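Local coordinates for iron uptake protein A2 (Synechocystis sp., PDB 2VOZ) that binds ferric iron in the periplasm and probably delivers it to an ABC transporter that imports the metal, at residues S172-R177 against P184-W189; I178-E183 against K320-N325. All coordinates share one frame; numbering follows the deposited sequence.

Interaction 1: S172-R177 against P184-W189; sequences SLTASR and PETRRW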
ATOM      1  N   SER B 172      25.645 -18.233  -5.204  1.00  7.94           N
ATOM      2  CA  SER B 172      26.071 -17.833  -6.537  1.00  7.01           C
ATOM      3  C   SER B 172      27.484 -17.230  -6.603  1.00  8.24           C
ATOM      4  O   SER B 172      28.244 -17.493  -7.573  1.00  7.49           O
ATOM      5  CB  SER B 172      25.011 -16.910  -7.175  1.00  7.85           C
ATOM      6  OG  SER B 172      23.839 -17.693  -7.461  1.00  7.91           O
ATOM      7  N   LEU B 173      27.863 -16.443  -5.593  1.00  7.22           N
ATOM      8  CA  LEU B 173      29.219 -15.920  -5.559  1.00  8.00           C
ATOM      9  C   LEU B 173      30.217 -17.048  -5.453  1.00  7.41           C
ATOM     10  O   LEU B 173      31.206 -17.084  -6.190  1.00  8.10           O
ATOM     11  CB  LEU B 173      29.414 -14.930  -4.433  1.00  8.41           C
ATOM     12  CG  LEU B 173      30.830 -14.370  -4.296  1.00  7.63           C
ATOM     13  CD1 LEU B 173      31.330 -13.646  -5.543  1.00 13.14           C
ATOM     14  CD2 LEU B 173      30.885 -13.425  -3.078  1.00 13.21           C
ATOM     15  N   THR B 174      29.942 -18.002  -4.576  1.00  6.40           N
ATOM     16  CA  THR B 174      30.882 -19.109  -4.437  1.00  7.61           C
ATOM     17  C   THR B 174      30.914 -19.955  -5.705  1.00  7.62           C
ATOM     18  O   THR B 174      31.976 -20.396  -6.139  1.00  7.98           O
ATOM     19  CB  THR B 174      30.505 -19.964  -3.254  1.00  6.12           C
ATOM     20  OG1 THR B 174      30.629 -19.206  -2.024  1.00  8.84           O
ATOM     21  CG2 THR B 174      31.377 -21.225  -3.177  1.00  8.99           C
ATOM     22  N   ALA B 175      29.739 -20.160  -6.300  1.00  7.78           N
ATOM     23  CA  ALA B 175      29.633 -20.925  -7.545  1.00  8.14           C
ATOM     24  C   ALA B 175      30.494 -20.296  -8.618  1.00  8.68           C
ATOM     25  O   ALA B 175      31.150 -20.990  -9.387  1.00  8.28           O
ATOM     26  CB  ALA B 175      28.190 -20.936  -7.982  1.00  9.14           C
ATOM     27  N   SER B 176      30.474 -18.967  -8.687  1.00  8.40           N
ATOM     28  CA  SER B 176      31.325 -18.277  -9.670  1.00  8.56           C
ATOM     29  C   SER B 176      32.824 -18.526  -9.414  1.00  9.35           C
ATOM     30  O   SER B 176      33.595 -18.664 -10.370  1.00  9.62           O
ATOM     31  CB  SER B 176      31.011 -16.787  -9.726  1.00  9.64           C
ATOM     32  OG  SER B 176      31.574 -16.071  -8.651  1.00  9.38           O
ATOM     33  N   ARG B 177      33.235 -18.582  -8.146  1.00  7.72           N
ATOM     34  CA  ARG B 177      34.635 -18.830  -7.844  1.00  8.62           C
ATOM     35  C   ARG B 177      34.995 -20.256  -8.256  1.00  9.40           C
ATOM     36  O   ARG B 177      36.097 -20.471  -8.773  1.00 10.19           O
ATOM     37  CB  ARG B 177      34.943 -18.618  -6.364  1.00  9.72           C
ATOM     38  CG  ARG B 177      34.712 -17.193  -5.840  1.00  8.35           C
ATOM     39  CD  ARG B 177      35.398 -16.125  -6.725  1.00 10.68           C
ATOM     40  NE  ARG B 177      34.426 -15.576  -7.661  1.00 10.49           N
ATOM     41  CZ  ARG B 177      34.643 -14.501  -8.426  1.00 11.41           C
ATOM     42  NH1 ARG B 177      33.671 -14.053  -9.215  1.00 11.87           N
ATOM     43  NH2 ARG B 177      35.830 -13.901  -8.398  1.00 10.18           N
ATOM     44  N   PRO B 184      39.346 -27.230  -5.524  1.00 12.85           N
ATOM     45  CA  PRO B 184      40.439 -27.139  -4.512  1.00 13.19           C
ATOM     46  C   PRO B 184      40.823 -25.691  -4.141  1.00 12.10           C
ATOM     47  O   PRO B 184      40.931 -25.351  -2.941  1.00 12.59           O
ATOM     48  CB  PRO B 184      41.605 -27.857  -5.212  1.00 13.54           C
ATOM     49  CG  PRO B 184      40.876 -28.971  -6.023  1.00 14.19           C
ATOM     50  CD  PRO B 184      39.704 -28.153  -6.628  1.00 13.16           C
ATOM     51  N   GLU B 185      41.032 -24.846  -5.158  1.00 10.86           N
ATOM     52  CA  GLU B 185      41.312 -23.425  -4.907  1.00 10.87           C
ATOM     53  C   GLU B 185      40.168 -22.714  -4.199  1.00  9.98           C
ATOM     54  O   GLU B 185      40.389 -21.936  -3.254  1.00  9.70           O
ATOM     55  CB  GLU B 185      41.682 -22.690  -6.193  1.00 10.23           C
ATOM     56  CG  GLU B 185      43.056 -23.048  -6.691  1.00 14.59           C
ATOM     57  N   THR B 186      38.946 -23.013  -4.625  1.00 10.79           N
ATOM     58  CA  THR B 186      37.815 -22.329  -4.024  1.00 10.81           C
ATOM     59  C   THR B 186      37.629 -22.760  -2.556  1.00 10.33           C
ATOM     60  O   THR B 186      37.303 -21.953  -1.678  1.00 10.75           O
ATOM     61  CB  THR B 186      36.543 -22.519  -4.851  1.00 11.32           C
ATOM     62  OG1 THR B 186      36.775 -21.941  -6.154  1.00 10.68           O
ATOM     63  CG2 THR B 186      35.370 -21.760  -4.153  1.00 13.12           C
ATOM     64  N   ARG B 187      37.824 -24.052  -2.295  1.00 10.80           N
ATOM     65  CA  ARG B 187      37.754 -24.570  -0.936  1.00 11.98           C
ATOM     66  C   ARG B 187      38.761 -23.849  -0.030  1.00 12.01           C
ATOM     67  O   ARG B 187      38.430 -23.461   1.086  1.00 12.48           O
ATOM     68  CB  ARG B 187      38.013 -26.076  -0.944  1.00 11.31           C
ATOM     69  CG  ARG B 187      37.807 -26.690   0.402  1.00 14.10           C
ATOM     70  CD  ARG B 187      38.051 -28.204   0.293  1.00 18.07           C
ATOM     71  NE  ARG B 187      38.213 -28.762   1.629  1.00 24.48           N
ATOM     72  CZ  ARG B 187      39.351 -28.699   2.323  1.00 25.87           C
ATOM     73  NH1 ARG B 187      39.407 -29.231   3.540  1.00 29.71           N
ATOM     74  NH2 ARG B 187      40.448 -28.124   1.790  1.00 29.52           N
ATOM     75  N   ARG B 188      39.975 -23.644  -0.529  1.00 12.32           N
ATOM     76  CA  ARG B 188      41.006 -22.990   0.258  1.00 12.25           C
ATOM     77  C   ARG B 188      40.599 -21.522   0.544  1.00 10.77           C
ATOM     78  O   ARG B 188      40.751 -21.026   1.672  1.00 11.44           O
ATOM     79  CB  ARG B 188      42.332 -23.075  -0.491  1.00 13.46           C
ATOM     80  CG  ARG B 188      43.467 -22.384   0.238  1.00 15.92           C
ATOM     81  CD  ARG B 188      44.753 -23.113  -0.047  1.00 19.81           C
ATOM     82  NE  ARG B 188      45.956 -22.542   0.572  1.00 20.79           N
ATOM     83  CZ  ARG B 188      46.453 -22.863   1.773  1.00 24.06           C
ATOM     84  NH1 ARG B 188      45.839 -23.725   2.601  1.00 20.35           N
ATOM     85  NH2 ARG B 188      47.590 -22.293   2.159  1.00 24.84           N
ATOM     86  N   TRP B 189      40.049 -20.858  -0.469  1.00 10.57           N
ATOM     87  CA  TRP B 189      39.543 -19.482  -0.317  1.00  9.59           C
ATOM     88  C   TRP B 189      38.430 -19.451   0.733  1.00  9.67           C
ATOM     89  O   TRP B 189      38.477 -18.609   1.631  1.00  9.52           O
ATOM     90  CB  TRP B 189      39.019 -18.931  -1.650  1.00 10.31           C
ATOM     91  CG  TRP B 189      38.218 -17.655  -1.460  1.00  9.44           C
ATOM     92  CD1 TRP B 189      38.698 -16.422  -1.112  1.00 12.95           C
ATOM     93  CD2 TRP B 189      36.818 -17.499  -1.674  1.00 10.80           C
ATOM     94  NE1 TRP B 189      37.660 -15.501  -1.056  1.00 12.06           N
ATOM     95  CE2 TRP B 189      36.495 -16.138  -1.404  1.00 10.00           C
ATOM     96  CE3 TRP B 189      35.792 -18.377  -2.054  1.00 10.71           C
ATOM     97  CZ2 TRP B 189      35.180 -15.632  -1.512  1.00 10.43           C
ATOM     98  CZ3 TRP B 189      34.481 -17.876  -2.160  1.00 12.14           C
ATOM     99  CH2 TRP B 189      34.197 -16.501  -1.905  1.00 11.64           C
TER

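Interaction 2: I178-E183 against K320-N325; sequences IAIHGE and KGDPLN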
ATOM      1  N   ILE B 178      34.092 -21.213  -8.018  1.00  9.35           N
ATOM      2  CA  ILE B 178      34.348 -22.615  -8.474  1.00  8.95           C
ATOM      3  C   ILE B 178      34.521 -22.666 -10.015  1.00  9.36           C
ATOM      4  O   ILE B 178      35.463 -23.292 -10.551  1.00 10.22           O
ATOM      5  CB  ILE B 178      33.240 -23.549  -8.050  1.00  9.61           C
ATOM      6  CG1 ILE B 178      33.152 -23.617  -6.522  1.00  9.78           C
ATOM      7  CG2 ILE B 178      33.473 -24.952  -8.628  1.00 10.20           C
ATOM      8  CD1 ILE B 178      31.934 -24.409  -6.018  1.00 13.73           C
ATOM      9  N   ALA B 179      33.623 -22.000 -10.728  1.00  9.08           N
ATOM     10  CA  ALA B 179      33.668 -21.954 -12.190  1.00 11.23           C
ATOM     11  C   ALA B 179      35.033 -21.429 -12.671  1.00 12.19           C
ATOM     12  O   ALA B 179      35.625 -21.945 -13.631  1.00 14.45           O
ATOM     13  CB  ALA B 179      32.510 -21.080 -12.717  1.00 10.94           C
ATOM     14  N   ILE B 180      35.555 -20.428 -11.969  1.00 12.49           N
ATOM     15  CA  ILE B 180      36.757 -19.705 -12.356  1.00 12.98           C
ATOM     16  C   ILE B 180      38.018 -20.440 -11.901  1.00 13.84           C
ATOM     17  O   ILE B 180      38.923 -20.615 -12.698  1.00 14.66           O
ATOM     18  CB  ILE B 180      36.783 -18.249 -11.769  1.00 13.16           C
ATOM     19  CG1 ILE B 180      35.669 -17.365 -12.378  1.00 13.91           C
ATOM     20  CG2 ILE B 180      38.175 -17.574 -11.982  1.00 13.01           C
ATOM     21  CD1 ILE B 180      35.407 -16.119 -11.509  1.00 13.54           C
ATOM     22  N   HIS B 181      38.050 -20.891 -10.649  1.00 12.74           N
ATOM     23  CA  HIS B 181      39.284 -21.371  -9.997  1.00 13.16           C
ATOM     24  C   HIS B 181      39.366 -22.873  -9.810  1.00 13.02           C
ATOM     25  O   HIS B 181      40.455 -23.392  -9.481  1.00 13.40           O
ATOM     26  CB  HIS B 181      39.441 -20.730  -8.595  1.00 12.63           C
ATOM     27  CG  HIS B 181      39.539 -19.232  -8.614  1.00 15.59           C
ATOM     28  ND1 HIS B 181      40.552 -18.555  -9.266  1.00 17.66           N
ATOM     29  CD2 HIS B 181      38.768 -18.283  -8.024  1.00 16.44           C
ATOM     30  CE1 HIS B 181      40.386 -17.253  -9.094  1.00 17.73           C
ATOM     31  NE2 HIS B 181      39.318 -17.064  -8.334  1.00 16.20           N
ATOM     32  N   GLY B 182      38.241 -23.568  -9.970  1.00 12.74           N
ATOM     33  CA  GLY B 182      38.139 -24.963  -9.562  1.00 12.32           C
ATOM     34  C   GLY B 182      37.850 -25.170  -8.084  1.00 11.54           C
ATOM     35  O   GLY B 182      37.987 -24.255  -7.265  1.00 11.18           O
ATOM     36  N   GLU B 183      37.473 -26.392  -7.728  1.00 11.75           N
ATOM     37  CA  GLU B 183      37.052 -26.670  -6.355  1.00 12.12           C
ATOM     38  C   GLU B 183      38.178 -26.569  -5.301  1.00 12.74           C
ATOM     39  O   GLU B 183      37.985 -25.928  -4.262  1.00 13.24           O
ATOM     40  CB  GLU B 183      36.261 -27.996  -6.300  1.00 13.74           C
ATOM     41  CG  GLU B 183      35.859 -28.395  -4.900  1.00 15.47           C
ATOM     42  CD  GLU B 183      34.736 -29.414  -4.846  1.00 19.01           C
ATOM     43  OE1 GLU B 183      33.833 -29.363  -5.691  1.00 19.20           O
ATOM     44  OE2 GLU B 183      34.753 -30.234  -3.895  1.00 22.51           O
ATOM     45  N   LYS B 320      31.979  -2.804 -13.997  1.00 11.12           N
ATOM     46  CA  LYS B 320      32.853  -3.646 -14.851  1.00 13.27           C
ATOM     47  C   LYS B 320      32.648  -5.079 -14.447  1.00 13.29           C
ATOM     48  O   LYS B 320      33.335  -5.578 -13.569  1.00 14.85           O
ATOM     49  CB  LYS B 320      34.328  -3.257 -14.702  1.00 14.36           C
ATOM     50  CG  LYS B 320      34.624  -1.844 -15.158  1.00 18.76           C
ATOM     51  CD  LYS B 320      36.030  -1.430 -14.737  1.00 23.30           C
ATOM     52  CE  LYS B 320      36.018  -0.551 -13.507  1.00 27.76           C
ATOM     53  NZ  LYS B 320      35.552   0.841 -13.831  1.00 34.30           N
ATOM     54  N   GLY B 321      31.681  -5.732 -15.071  1.00 12.75           N
ATOM     55  CA  GLY B 321      31.303  -7.070 -14.625  1.00 13.40           C
ATOM     56  C   GLY B 321      32.183  -8.160 -15.171  1.00 13.74           C
ATOM     57  O   GLY B 321      32.669  -8.060 -16.286  1.00 12.64           O
ATOM     58  N   ASP B 322      32.355  -9.207 -14.382  1.00 12.97           N
ATOM     59  CA  ASP B 322      32.948 -10.452 -14.843  1.00 12.94           C
ATOM     60  C   ASP B 322      32.154 -10.964 -16.053  1.00 13.07           C
ATOM     61  O   ASP B 322      30.912 -11.009 -16.003  1.00 13.38           O
ATOM     62  CB  ASP B 322      32.894 -11.440 -13.672  1.00 13.44           C
ATOM     63  CG  ASP B 322      33.667 -12.725 -13.928  1.00 13.75           C
ATOM     64  OD1 ASP B 322      33.699 -13.225 -15.066  1.00 14.51           O
ATOM     65  OD2 ASP B 322      34.253 -13.241 -12.950  1.00 16.81           O
ATOM     66  N   PRO B 323      32.861 -11.304 -17.164  1.00 12.69           N
ATOM     67  CA  PRO B 323      32.205 -11.812 -18.391  1.00 13.15           C
ATOM     68  C   PRO B 323      31.707 -13.269 -18.293  1.00 12.06           C
ATOM     69  O   PRO B 323      31.097 -13.761 -19.240  1.00 10.77           O
ATOM     70  CB  PRO B 323      33.301 -11.670 -19.451  1.00 13.79           C
ATOM     71  CG  PRO B 323      34.576 -11.895 -18.686  1.00 14.41           C
ATOM     72  CD  PRO B 323      34.327 -11.201 -17.334  1.00 12.83           C
ATOM     73  N   LEU B 324      31.890 -13.922 -17.142  1.00 11.45           N
ATOM     74  CA  LEU B 324      31.422 -15.318 -16.935  1.00 11.71           C
ATOM     75  C   LEU B 324      29.959 -15.489 -17.313  1.00 11.43           C
ATOM     76  O   LEU B 324      29.124 -14.658 -16.943  1.00 12.14           O
ATOM     77  CB  LEU B 324      31.621 -15.721 -15.472  1.00 11.66           C
ATOM     78  CG  LEU B 324      31.216 -17.100 -15.046  1.00 12.77           C
ATOM     79  CD1 LEU B 324      32.293 -18.059 -15.614  1.00 12.32           C
ATOM     80  CD2 LEU B 324      31.170 -17.225 -13.541  1.00 13.91           C
ATOM     81  N   ASN B 325      29.612 -16.540 -18.048  1.00 10.71           N
ATOM     82  CA  ASN B 325      28.183 -16.696 -18.364  1.00  9.61           C
ATOM     83  C   ASN B 325      27.476 -16.996 -17.047  1.00 10.24           C
ATOM     84  O   ASN B 325      27.916 -17.847 -16.275  1.00 11.26           O
ATOM     85  CB  ASN B 325      27.943 -17.795 -19.412  1.00 10.50           C
ATOM     86  CG  ASN B 325      26.489 -17.910 -19.799  1.00 12.28           C
ATOM     87  OD1 ASN B 325      25.697 -18.520 -19.062  1.00 13.00           O
ATOM     88  ND2 ASN B 325      26.113 -17.307 -20.936  1.00 12.00           N
TER

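Interaction 1: S172-R177 against P184-W189
With CG of Trp189 swung anti to its own backbone N (chi1 167°) and CG of Arg177 placed beside the backbone N (chi1 -62°), the indole and the aliphatic base of the arginine are brought together. Arg177 CG lies over one face of the six-membered ring, 4.1 Å from its centroid, a CH-pi contact. From there the arginine chain bends at chi2 and chi3, and its polar end leaves the tryptophan behind. NE and NH1 grip Ser176 OG side-on, at 3.1 Å and 3.0 Å, with that oxygen in the guanidinium plane. Ser176 OG in turn donates to Leu173 O, which also takes the backbone N of Arg177, while Arg177 NH2 forms a salt bridge with Glu149. The arginine is therefore fixed at its polar end and turns its CG methylene to the indole face. Thr174 approaches the same ring differently, its OG1 standing at the edge 4.1 Å from Trp189 CZ3. Beside the ring, Thr186 CG2 packs on Arg177 CB and, at 4.1 Å, on Thr174 CG2, whereas Thr186 OG1 is hydrogen-bonded to Gly182 O and also lies 3.1 Å from Arg177 O. The tryptophan's NE1 is satisfied by Tyr148 O, so the ring is held at its pyrrole side and packed at its benzene side. The short segment axes approach to 10.0 Å at 136°. This buried interface packs helix 168-181, which carries the iron-binding Tyr169 near its start, on the consecutive helix 183-195 across a tight turn at Gly182 in the periplasmic-binding-protein fold.

Interaction 2: I178-E183 against K320-N325
Ile180 meets Asp322 through the end of its longer branch, and its side chain can be followed outward from the helix. CB points toward the loop and divides there: CG2, anti to the backbone N, turns back over the centre of the neighbouring His181 ring, 3.6 Å above its plane, while CG1 lies beside the backbone N (chi1 -66°) and carries the chain on. CD1, at the tip, comes within 3.4 Å of Asp322 OD2, the two side chains arriving from opposite directions. This is a methyl against a carboxylate oxygen, a van der Waals contact. The carboxylate has other work: OD1 accepts the backbone N of Leu324 at 2.8 Å, closing an Asx turn, and forms a salt bridge with Arg257, while OD2 has a long, weak ion pair with Arg177 NH1. The N-H reaches OD1 on its anti side, 30° out of the carboxylate plane, along a fairly straight 155° path. Were Asp322 an alanine, Leu324 N and Arg257 would probably lose the acceptor they share, and Ile180 CD1 the carboxylate it rests on. The turn also presents Leu324, whose CD1 and CD2 both face Ala179 CB from one side, each 4.2 Å away. Helix 168-181 ends here, and Gly182 leaves it with positive phi. The loop lies between helices 311-314 and 327-331; Ala179 also touches Asn328 and Leu324 touches Leu329, both of helix 327-331, while backbone hydrogen bonds to Thr259 tie Lys320 and Asp322 to the chain just before strand 261-268.

How the interactions relate
Both contacts use helix 168-181, and their centres are 9 Å apart, yet the helix is used in different ways. Interaction 1 is wholly buried, joining neighbours in sequence through an aromatic face, methyls and methylenes. Interaction 2 is smaller and only partly buried; it brings in a loop from more than a hundred residues downstream, and pairs small apolar contacts with a carboxylate engaged in its own turn. The two also touch directly: Ser176 CB packs against Leu324 CD2 at 3.8 Å, and the guanidinium group held in interaction 1 faces the carboxylate of interaction 2. As a worked example, they illustrate one helix packing on a sequential partner and a distant loop at once.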